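Local structure of microcin B17-processing protein McbC (Escherichia coli str. K-12 substr. MG1655, 6GRH) at residues A33-E37 with R172-G177; P84-F89 with K231-W235; P128-C134 with A188-I194. The protein acts as an FMN-dependent oxidoreductase in the processing of the inactive microcin B17 precursor into the active antibiotic peptide. All coordinates share one frame; numbering follows the deposited sequence. Where two conformers were deposited one is given.

Interaction 1 (A33-E37 with R172-G177)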
loop_
_atom_site.group_PDB
_atom_site.type_symbol
_atom_site.label_atom_id
_atom_site.label_comp_id
_atom_site.label_asym_id
_atom_site.label_seq_id
_atom_site.Cartn_x
_atom_site.Cartn_y
_atom_site.Cartn_z
ATOM N N ALA D 33 -3.828 5.164 19.269
ATOM C CA ALA D 33 -3.817 4.631 20.625
ATOM C C ALA D 33 -3.658 5.833 21.543
ATOM O O ALA D 33 -2.562 6.292 21.804
ATOM C CB ALA D 33 -2.673 3.656 20.800
ATOM N N SER D 34 -4.784 6.349 22.014
ATOM C CA SER D 34 -4.835 7.576 22.773
ATOM C C SER D 34 -5.444 7.242 24.127
ATOM O O SER D 34 -6.652 7.123 24.255
ATOM C CB SER D 34 -5.708 8.569 22.019
ATOM O OG SER D 34 -5.921 9.721 22.809
ATOM N N LEU D 35 -4.617 7.058 25.129
ATOM C CA LEU D 35 -5.104 6.693 26.470
ATOM C C LEU D 35 -4.372 7.501 27.512
ATOM O O LEU D 35 -3.219 7.820 27.303
ATOM C CB LEU D 35 -4.807 5.222 26.751
ATOM C CG LEU D 35 -5.490 4.135 25.932
ATOM C CD1 LEU D 35 -5.015 2.792 26.455
ATOM C CD2 LEU D 35 -7.001 4.221 26.086
ATOM N N PRO D 36 -5.015 7.791 28.659
ATOM C CA PRO D 36 -4.292 8.511 29.729
ATOM C C PRO D 36 -2.990 7.824 30.149
ATOM O O PRO D 36 -2.003 8.496 30.409
ATOM C CB PRO D 36 -5.290 8.526 30.900
ATOM C CG PRO D 36 -6.615 8.314 30.268
ATOM C CD PRO D 36 -6.388 7.447 29.066
ATOM N N GLU D 37 -2.991 6.495 30.197
ATOM C CA GLU D 37 -1.827 5.735 30.656
ATOM C C GLU D 37 -0.637 5.811 29.694
ATOM O O GLU D 37 0.454 5.447 30.080
ATOM C CB GLU D 37 -2.181 4.258 30.900
ATOM C CG GLU D 37 -3.178 4.026 32.027
ATOM C CD GLU D 37 -4.640 4.125 31.602
ATOM O OE1 GLU D 37 -4.960 4.438 30.438
ATOM O OE2 GLU D 37 -5.507 3.871 32.452
ATOM N N ARG D 172 -14.448 6.819 29.100
ATOM C CA ARG D 172 -13.019 6.519 29.036
ATOM C C ARG D 172 -12.594 6.259 27.582
ATOM O O ARG D 172 -11.641 6.875 27.092
ATOM C CB ARG D 172 -12.679 5.332 29.946
ATOM C CG ARG D 172 -11.217 4.943 29.946
ATOM C CD ARG D 172 -10.926 3.802 30.907
ATOM N NE ARG D 172 -9.770 3.042 30.420
ATOM C CZ ARG D 172 -8.486 3.346 30.645
ATOM N NH1 ARG D 172 -8.132 4.400 31.399
ATOM N NH2 ARG D 172 -7.540 2.565 30.114
ATOM N N SER D 173 -13.332 5.396 26.888
ATOM C CA SER D 173 -12.986 5.054 25.492
ATOM C C SER D 173 -13.063 6.245 24.522
ATOM O O SER D 173 -12.190 6.427 23.652
ATOM C CB SER D 173 -13.823 3.866 24.995
ATOM O OG SER D 173 -15.138 4.253 24.596
ATOM N N LEU D 174 -14.082 7.079 24.672
ATOM C CA LEU D 174 -14.279 8.199 23.719
ATOM C C LEU D 174 -13.359 9.403 23.931
ATOM O O LEU D 174 -13.079 10.126 23.006
ATOM C CB LEU D 174 -15.726 8.674 23.785
ATOM C CG LEU D 174 -16.800 7.703 23.297
ATOM C CD1 LEU D 174 -18.171 8.283 23.562
ATOM C CD2 LEU D 174 -16.648 7.483 21.822
ATOM N N SER D 175 -12.919 9.627 25.155
ATOM C CA SER D 175 -12.241 10.876 25.528
ATOM C C SER D 175 -10.729 10.791 25.381
ATOM O O SER D 175 -10.039 11.805 25.510
ATOM C CB SER D 175 -12.603 11.257 26.962
ATOM O OG SER D 175 -12.197 10.249 27.870
ATOM N N GLY D 176 -10.226 9.577 25.157
ATOM C CA GLY D 176 -8.809 9.322 24.955
ATOM C C GLY D 176 -7.913 9.892 26.026
ATOM O O GLY D 176 -8.255 9.892 27.204
ATOM N N GLY D 177 -6.769 10.411 25.613
ATOM C CA GLY D 177 -5.818 10.976 26.550
ATOM C C GLY D 177 -6.193 12.294 27.197
ATOM O O GLY D 177 -5.683 12.599 28.254
HETATM O O HOH W 1 -9.667 5.950 23.828
HETATM O O HOH W 2 -9.024 6.373 26.703
#
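The C-terminal end of helix 167-175 meets the loop 33-37 at two places: Arg172 clasps Glu37 from the last turn, and Gly176-Gly177, where the chain leaves the helix, runs against Ser34 and Pro36. The salt bridge is end-on, with Arg172 NH1 2.9 Å from Glu37 OE2 and NH2 3.2 Å from OE1. OE2 is met through its syn lone pair, whereas the partner of OE1 stands well out of the carboxylate plane. The planes of the two flat groups are 70° apart, although Glu37 CD itself sits at the guanidinium edge, in plane. Arg172 reaches this far because its chain is stretched from CG to NE, and a bend at chi2 (86°) turns the Glu37 carboxylate to meet it. NE has a separate partner, the hydroxyl of Tyr242 on helix 240-246, which probably restricts rotation of the guanidinium. Helix termination supplies the second half of the contact. Gly176, at positive phi (52°), ends the helical path, and the next amide, Gly177 N, donates to Ser34 OG at 3.0 Å. Beside it, Gly176 CA makes a CH...O contact of 3.2 Å with Ser34 O, and Pro36 CD rests 3.6 Å from Gly176 O. Two waters lie between Ser34 O and the helix carbonyls, one 2.6 Å from Ser173 O and the other 2.7 Å from Arg172 O, the link of the second to Ser34 O being weak. Thr239 OG1 bonds Ser34 N, and Leu35 packs on Leu188 of the neighbouring McbB chain.

Interaction 2 (P84-F89 with K231-W235). With FMN (flavin mononucleotide), chain O.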
loop_
_atom_site.group_PDB
_atom_site.type_symbol
_atom_site.label_atom_id
_atom_site.label_comp_id
_atom_site.label_asym_id
_atom_site.label_seq_id
_atom_site.Cartn_x
_atom_site.Cartn_y
_atom_site.Cartn_z
ATOM N N PRO D 84 -18.257 29.093 19.731
ATOM C CA PRO D 84 -17.023 28.375 20.038
ATOM C C PRO D 84 -17.335 26.934 20.436
ATOM O O PRO D 84 -18.385 26.686 21.043
ATOM C CB PRO D 84 -16.433 29.164 21.208
ATOM C CG PRO D 84 -16.997 30.542 21.089
ATOM C CD PRO D 84 -18.352 30.367 20.478
ATOM N N SER D 85 -16.488 25.985 20.005
ATOM C CA SER D 85 -16.670 24.582 20.366
ATOM C C SER D 85 -16.568 24.462 21.886
ATOM O O SER D 85 -15.726 25.114 22.488
ATOM C CB SER D 85 -15.633 23.690 19.695
ATOM O OG SER D 85 -15.818 23.659 18.277
ATOM N N GLY D 86 -17.448 23.670 22.501
ATOM C CA GLY D 86 -17.457 23.514 23.964
ATOM C C GLY D 86 -16.220 22.782 24.451
ATOM O O GLY D 86 -15.657 21.956 23.734
ATOM N N ILE D 87 -15.791 23.103 25.660
ATOM C CA ILE D 87 -14.629 22.466 26.288
ATOM C C ILE D 87 -14.831 22.675 27.779
ATOM O O ILE D 87 -15.590 23.578 28.171
ATOM C CB ILE D 87 -13.288 23.058 25.744
ATOM C CG1 ILE D 87 -12.080 22.154 26.024
ATOM C CG2 ILE D 87 -13.041 24.460 26.296
ATOM C CD1 ILE D 87 -12.106 20.787 25.356
ATOM N N ASN D 88 -14.176 21.852 28.598
ATOM C CA ASN D 88 -14.417 21.823 30.045
ATOM C C ASN D 88 -15.929 21.653 30.300
ATOM O O ASN D 88 -16.528 22.432 31.041
ATOM C CB ASN D 88 -13.903 23.096 30.759
ATOM C CG ASN D 88 -12.411 23.376 30.541
ATOM O OD1 ASN D 88 -11.635 22.538 30.078
ATOM N ND2 ASN D 88 -12.005 24.581 30.906
ATOM N N PHE D 89 -16.533 20.646 29.655
ATOM C CA PHE D 89 -17.984 20.388 29.761
ATOM C C PHE D 89 -18.351 20.089 31.219
ATOM O O PHE D 89 -17.547 19.523 31.962
ATOM C CB PHE D 89 -18.429 19.202 28.889
ATOM C CG PHE D 89 -18.493 19.489 27.423
ATOM C CD1 PHE D 89 -17.379 19.271 26.600
ATOM C CD2 PHE D 89 -19.676 19.928 26.834
ATOM C CE1 PHE D 89 -17.445 19.490 25.227
ATOM C CE2 PHE D 89 -19.740 20.156 25.461
ATOM C CZ PHE D 89 -18.629 19.927 24.653
ATOM N N LYS D 231 -23.758 22.936 23.666
ATOM C CA LYS D 231 -22.402 23.165 23.189
ATOM C C LYS D 231 -21.936 21.842 22.635
ATOM O O LYS D 231 -22.441 20.798 23.037
ATOM C CB LYS D 231 -21.486 23.621 24.321
ATOM C CG LYS D 231 -21.896 24.939 24.941
ATOM C CD LYS D 231 -21.751 26.103 23.971
ATOM C CE LYS D 231 -21.803 27.425 24.726
ATOM N NZ LYS D 231 -23.059 27.533 25.496
ATOM N N ASN D 232 -20.984 21.884 21.712
ATOM C CA ASN D 232 -20.486 20.659 21.096
ATOM C C ASN D 232 -19.031 20.794 20.699
ATOM O O ASN D 232 -18.533 21.908 20.484
ATOM C CB ASN D 232 -21.323 20.299 19.864
ATOM C CG ASN D 232 -20.843 21.015 18.619
ATOM O OD1 ASN D 232 -20.005 20.495 17.901
ATOM N ND2 ASN D 232 -21.272 22.258 18.436
ATOM N N ARG D 233 -18.366 19.647 20.567
ATOM C CA ARG D 233 -17.008 19.602 20.040
ATOM C C ARG D 233 -16.793 18.311 19.251
ATOM O O ARG D 233 -16.954 17.229 19.780
ATOM C CB ARG D 233 -15.967 19.708 21.164
ATOM C CG ARG D 233 -14.524 19.760 20.655
ATOM C CD ARG D 233 -13.496 20.068 21.733
ATOM N NE ARG D 233 -13.524 21.491 22.095
ATOM C CZ ARG D 233 -12.683 22.438 21.662
ATOM N NH1 ARG D 233 -11.678 22.169 20.839
ATOM N NH2 ARG D 233 -12.878 23.694 22.045
ATOM N N VAL D 234 -16.381 18.460 17.998
ATOM C CA VAL D 234 -15.944 17.333 17.174
ATOM C C VAL D 234 -14.585 16.927 17.707
ATOM O O VAL D 234 -13.796 17.770 18.087
ATOM C CB VAL D 234 -15.912 17.702 15.654
ATOM C CG1 VAL D 234 -15.548 16.490 14.793
ATOM C CG2 VAL D 234 -17.254 18.230 15.209
ATOM N N TRP D 235 -14.302 15.630 17.713
ATOM C CA TRP D 235 -13.206 15.107 18.487
ATOM C C TRP D 235 -12.578 13.889 17.803
ATOM O O TRP D 235 -13.243 12.902 17.551
ATOM C CB TRP D 235 -13.771 14.714 19.838
ATOM C CG TRP D 235 -12.820 14.276 20.857
ATOM C CD1 TRP D 235 -12.475 12.983 21.176
ATOM C CD2 TRP D 235 -12.183 15.109 21.805
ATOM N NE1 TRP D 235 -11.631 12.977 22.257
ATOM C CE2 TRP D 235 -11.445 14.270 22.674
ATOM C CE3 TRP D 235 -12.166 16.492 22.022
ATOM C CZ2 TRP D 235 -10.675 14.772 23.701
ATOM C CZ3 TRP D 235 -11.413 16.987 23.050
ATOM C CH2 TRP D 235 -10.672 16.129 23.893
HETATM N N1 FMN O . -10.672 19.631 19.448
HETATM C C2 FMN O . -10.004 19.032 20.468
HETATM O O2 FMN O . -9.843 19.689 21.512
HETATM N N3 FMN O . -9.520 17.769 20.378
HETATM C C4 FMN O . -9.682 17.014 19.266
HETATM O O4 FMN O . -9.239 15.846 19.200
HETATM C C4A FMN O . -10.388 17.602 18.101
HETATM N N5 FMN O . -10.579 16.922 16.946
HETATM C C5A FMN O . -11.244 17.488 15.906
HETATM C C6 FMN O . -11.433 16.752 14.740
HETATM C C7 FMN O . -12.106 17.291 13.648
HETATM C C7M FMN O . -12.290 16.468 12.396
HETATM C C8 FMN O . -12.648 18.672 13.726
HETATM C C8M FMN O . -13.380 19.263 12.556
HETATM C C9 FMN O . -12.473 19.423 14.890
HETATM C C9A FMN O . -11.786 18.885 15.999
HETATM N N10 FMN O . -11.587 19.616 17.205
HETATM C C10 FMN O . -10.888 18.992 18.268
HETATM C "C1'" FMN O . -12.087 20.984 17.389
HETATM C "C2'" FMN O . -11.121 21.971 16.771
HETATM O "O2'" FMN O . -9.920 22.021 17.565
HETATM C "C3'" FMN O . -11.798 23.340 16.634
HETATM O "O3'" FMN O . -12.863 23.260 15.677
HETATM C "C4'" FMN O . -10.835 24.445 16.213
HETATM O "O4'" FMN O . -9.836 24.611 17.221
HETATM C "C5'" FMN O . -11.507 25.800 16.009
HETATM O "O5'" FMN O . -12.170 26.180 17.214
HETATM P P FMN O . -13.743 26.480 17.235
HETATM O O1P FMN O . -14.436 25.208 16.808
HETATM O O2P FMN O . -14.004 26.822 18.688
HETATM O O3P FMN O . -13.850 27.631 16.284
HETATM O O HOH W 3 -20.453 24.647 20.926
HETATM O O HOH W 4 -15.899 21.154 16.967
#
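Arg233 lies with its guanidinium sandwiched between Ser85 and Ile87: Ser85 CB sits 3.5 Å above one face, near the rim, and Ile87 CD1 approaches the opposite face, 3.6 Å from NE. With both faces taken, the polar bonds run mainly through the edge. Arg233 NE points at Gly86 O (2.7 Å, N-H...O 167°) almost exactly in the guanidinium plane, and NH1 donates to flavin N1 at 3.1 Å. NH2 reaches Ser85 O less squarely, from above that carbonyl plane. A bend at chi3 (-75°) turns the group from the strand toward these acceptors. The loop is also held by Gly86 N, bonded to Asn232 O at 2.9 Å, while the Phe89 ring turns its edge to the backbone, CE2 being 3.7 Å from Lys231 O. Ser85 N donates to phosphate oxygen O2P at 2.9 Å, and its OG bonds O1P. Trp235 brings CE3 to 3.4 Å from flavin N3. Arg181 of the same chain and Arg117 of the second subunit also hydrogen-bond to the cofactor. An arginine at the N1/O2 edge may stabilise negative charge on a reduced flavin, and the whole arrangement forms part of an FMN site of the nitroreductase fold, built at the subunit interface.

Interaction 3 (P128-C134 with A188-I194)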
loop_
_atom_site.group_PDB
_atom_site.type_symbol
_atom_site.label_atom_id
_atom_site.label_comp_id
_atom_site.label_asym_id
_atom_site.label_seq_id
_atom_site.Cartn_x
_atom_site.Cartn_y
_atom_site.Cartn_z
ATOM N N PRO D 128 -23.761 5.523 3.645
ATOM C CA PRO D 128 -22.984 4.468 4.314
ATOM C C PRO D 128 -22.537 4.751 5.742
ATOM O O PRO D 128 -21.848 3.916 6.322
ATOM C CB PRO D 128 -21.723 4.350 3.416
ATOM C CG PRO D 128 -21.540 5.744 2.907
ATOM C CD PRO D 128 -22.947 6.205 2.610
ATOM N N ILE D 129 -22.873 5.921 6.280
ATOM C CA ILE D 129 -22.409 6.338 7.578
ATOM C C ILE D 129 -23.534 6.133 8.560
ATOM O O ILE D 129 -24.650 6.564 8.320
ATOM C CB ILE D 129 -21.969 7.826 7.575
ATOM C CG1 ILE D 129 -20.886 8.047 6.549
ATOM C CG2 ILE D 129 -21.539 8.295 8.969
ATOM C CD1 ILE D 129 -19.674 7.152 6.698
ATOM N N GLU D 130 -23.224 5.484 9.674
ATOM C CA GLU D 130 -24.182 5.235 10.747
ATOM C C GLU D 130 -23.886 6.148 11.928
ATOM O O GLU D 130 -22.714 6.437 12.228
ATOM C CB GLU D 130 -24.095 3.783 11.182
ATOM C CG GLU D 130 -24.358 2.811 10.036
ATOM C CD GLU D 130 -25.738 2.962 9.394
ATOM O OE1 GLU D 130 -26.739 3.137 10.107
ATOM O OE2 GLU D 130 -25.829 2.881 8.147
ATOM N N VAL D 131 -24.942 6.618 12.580
ATOM C CA VAL D 131 -24.803 7.445 13.787
ATOM C C VAL D 131 -25.164 6.633 15.027
ATOM O O VAL D 131 -26.257 6.057 15.121
ATOM C CB VAL D 131 -25.746 8.672 13.784
ATOM C CG1 VAL D 131 -25.455 9.584 14.988
ATOM C CG2 VAL D 131 -25.624 9.433 12.494
ATOM N N PHE D 132 -24.257 6.631 15.989
ATOM C CA PHE D 132 -24.487 5.997 17.264
ATOM C C PHE D 132 -24.519 7.068 18.358
ATOM O O PHE D 132 -23.806 8.067 18.282
ATOM C CB PHE D 132 -23.400 4.971 17.533
ATOM C CG PHE D 132 -23.501 3.726 16.680
ATOM C CD1 PHE D 132 -22.954 3.695 15.413
ATOM C CD2 PHE D 132 -24.142 2.582 17.156
ATOM C CE1 PHE D 132 -23.021 2.536 14.629
ATOM C CE2 PHE D 132 -24.224 1.424 16.383
ATOM C CZ PHE D 132 -23.685 1.408 15.106
ATOM N N LEU D 133 -25.377 6.853 19.343
ATOM C CA LEU D 133 -25.582 7.780 20.441
ATOM C C LEU D 133 -24.996 7.125 21.681
ATOM O O LEU D 133 -25.352 5.986 21.991
ATOM C CB LEU D 133 -27.064 8.033 20.641
ATOM C CG LEU D 133 -27.512 8.711 21.947
ATOM C CD1 LEU D 133 -26.930 10.110 22.046
ATOM C CD2 LEU D 133 -29.027 8.738 21.968
ATOM N N CYS D 134 -24.094 7.833 22.361
ATOM C CA CYS D 134 -23.453 7.329 23.580
ATOM C C CYS D 134 -23.828 8.203 24.763
ATOM O O CYS D 134 -23.556 9.404 24.750
ATOM C CB CYS D 134 -21.925 7.291 23.401
ATOM S SG CYS D 134 -21.372 6.043 22.208
ATOM N N ALA D 188 -22.411 11.749 23.538
ATOM C CA ALA D 188 -21.666 11.863 22.295
ATOM C C ALA D 188 -22.424 11.271 21.142
ATOM O O ALA D 188 -23.250 10.400 21.322
ATOM C CB ALA D 188 -20.320 11.176 22.419
ATOM N N LEU D 189 -22.128 11.762 19.947
ATOM C CA LEU D 189 -22.477 11.052 18.724
ATOM C C LEU D 189 -21.192 10.463 18.174
ATOM O O LEU D 189 -20.140 11.120 18.200
ATOM C CB LEU D 189 -23.171 11.958 17.710
ATOM C CG LEU D 189 -24.523 12.532 18.147
ATOM C CD1 LEU D 189 -25.046 13.438 17.052
ATOM C CD2 LEU D 189 -25.519 11.426 18.506
ATOM N N VAL D 190 -21.272 9.223 17.700
ATOM C CA VAL D 190 -20.162 8.546 17.051
ATOM C C VAL D 190 -20.587 8.186 15.619
ATOM O O VAL D 190 -21.586 7.492 15.414
ATOM C CB VAL D 190 -19.738 7.289 17.819
ATOM C CG1 VAL D 190 -18.498 6.672 17.186
ATOM C CG2 VAL D 190 -19.455 7.596 19.275
ATOM N N TYR D 191 -19.847 8.690 14.635
ATOM C CA TYR D 191 -20.164 8.497 13.231
ATOM C C TYR D 191 -19.281 7.382 12.706
ATOM O O TYR D 191 -18.057 7.482 12.813
ATOM C CB TYR D 191 -19.923 9.786 12.430
ATOM C CG TYR D 191 -20.713 10.951 12.905
ATOM C CD1 TYR D 191 -21.923 11.291 12.293
ATOM C CD2 TYR D 191 -20.275 11.730 14.002
ATOM C CE1 TYR D 191 -22.679 12.368 12.759
ATOM C CE2 TYR D 191 -21.009 12.827 14.461
ATOM C CZ TYR D 191 -22.211 13.141 13.834
ATOM O OH TYR D 191 -22.943 14.216 14.242
ATOM N N CYS D 192 -19.893 6.344 12.135
ATOM C CA CYS D 192 -19.186 5.133 11.740
ATOM C C CYS D 192 -19.412 4.790 10.274
ATOM O O CYS D 192 -20.525 4.869 9.781
ATOM C CB CYS D 192 -19.655 3.957 12.578
ATOM S SG CYS D 192 -19.335 4.194 14.341
ATOM N N ILE D 193 -18.343 4.372 9.613
ATOM C CA ILE D 193 -18.380 3.927 8.237
ATOM C C ILE D 193 -18.588 2.409 8.176
ATOM O O ILE D 193 -17.877 1.658 8.842
ATOM C CB ILE D 193 -17.093 4.293 7.471
ATOM C CG1 ILE D 193 -17.241 3.938 5.978
ATOM C CG2 ILE D 193 -15.837 3.648 8.050
ATOM C CD1 ILE D 193 -16.072 4.413 5.157
ATOM N N ILE D 194 -19.544 1.972 7.364
ATOM C CA ILE D 194 -19.662 0.560 7.010
ATOM C C ILE D 194 -18.856 0.372 5.729
ATOM O O ILE D 194 -19.283 0.824 4.667
ATOM C CB ILE D 194 -21.132 0.150 6.801
ATOM C CG1 ILE D 194 -21.913 0.406 8.084
ATOM C CG2 ILE D 194 -21.212 -1.327 6.378
ATOM C CD1 ILE D 194 -23.373 0.079 7.952
#
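Strands 129-134 and 188-194 run antiparallel, their directions 150° apart, in an unbroken register from Ile129 opposite Ile193 to Cys134 opposite Ala188. Reciprocal backbone bonds join Glu130 with Cys192, Phe132 with Val190 and Cys134 with Ala188; the pairs between them are non-hydrogen-bonded. Beyond the Ile129-Ile193 pair, Ile194 N, in the N-cap position of the next helix, donates to Pro128 O at 3.2 Å, so the pairing continues up to the start of that helix. Side chains alternate between two faces. On one, Ile129 CD1 comes to 3.9 Å from Ile193 CB, and Ile129 CG2 meets the Tyr191 ring at its edge. Val131 lies alongside Tyr191, both pointing the same way, and places CG1 4.0 Å from Leu189 CD2; Leu133 CD1 reaches the same methyl. On the other face the contacts run diagonally: Cys192 SG stands 3.8 Å from Phe132 CD1, a sulfur-aromatic contact 58° off the ring normal, and Cys134 SG lies 3.8 Å from Val190 CG2. Cys192 SG takes this position from the side of its backbone N (chi1 -61°), opposite its own carbonyl carbon. Glu130 lays CG 3.6 Å from Ile194 CD1, and its OE1 is hydrogen-bonded to NE2 of His151, whose ring stacks on Phe132. In the sheet these are inner strands, flanked by 149-153 and 254-263; Tyr191 OH bonds Gln260 on the latter. Helices 97-108 and 204-227 pack over the Val131-Tyr191 face, while Met247 and Leu249 of the same chain, and Phe62 of the second subunit, pack against Phe132 on the other.

In the fold
From the N terminus the segments come in the order 33-37, 84-89, 128-134, 172-177, 188-194 and 231-235. Interaction 1 closes the first long loop when the chain returns at 172-177, after interactions 2 and 3 have both opened, so it crosses each of them. Interaction 3 closes next, nested inside the loop that interaction 2 completes at the edge strand 231-235. Interactions 2 and 3 reach the same sheet without touching, their nearest atoms about 7 Å apart. Helix 167-175 connects both to interaction 1: Leu174 packs on Cys134, Ala188 and Val190, and Ser175 O approaches Trp235 CZ2. The N-terminal region, sheet and flavin site are thereby tied together.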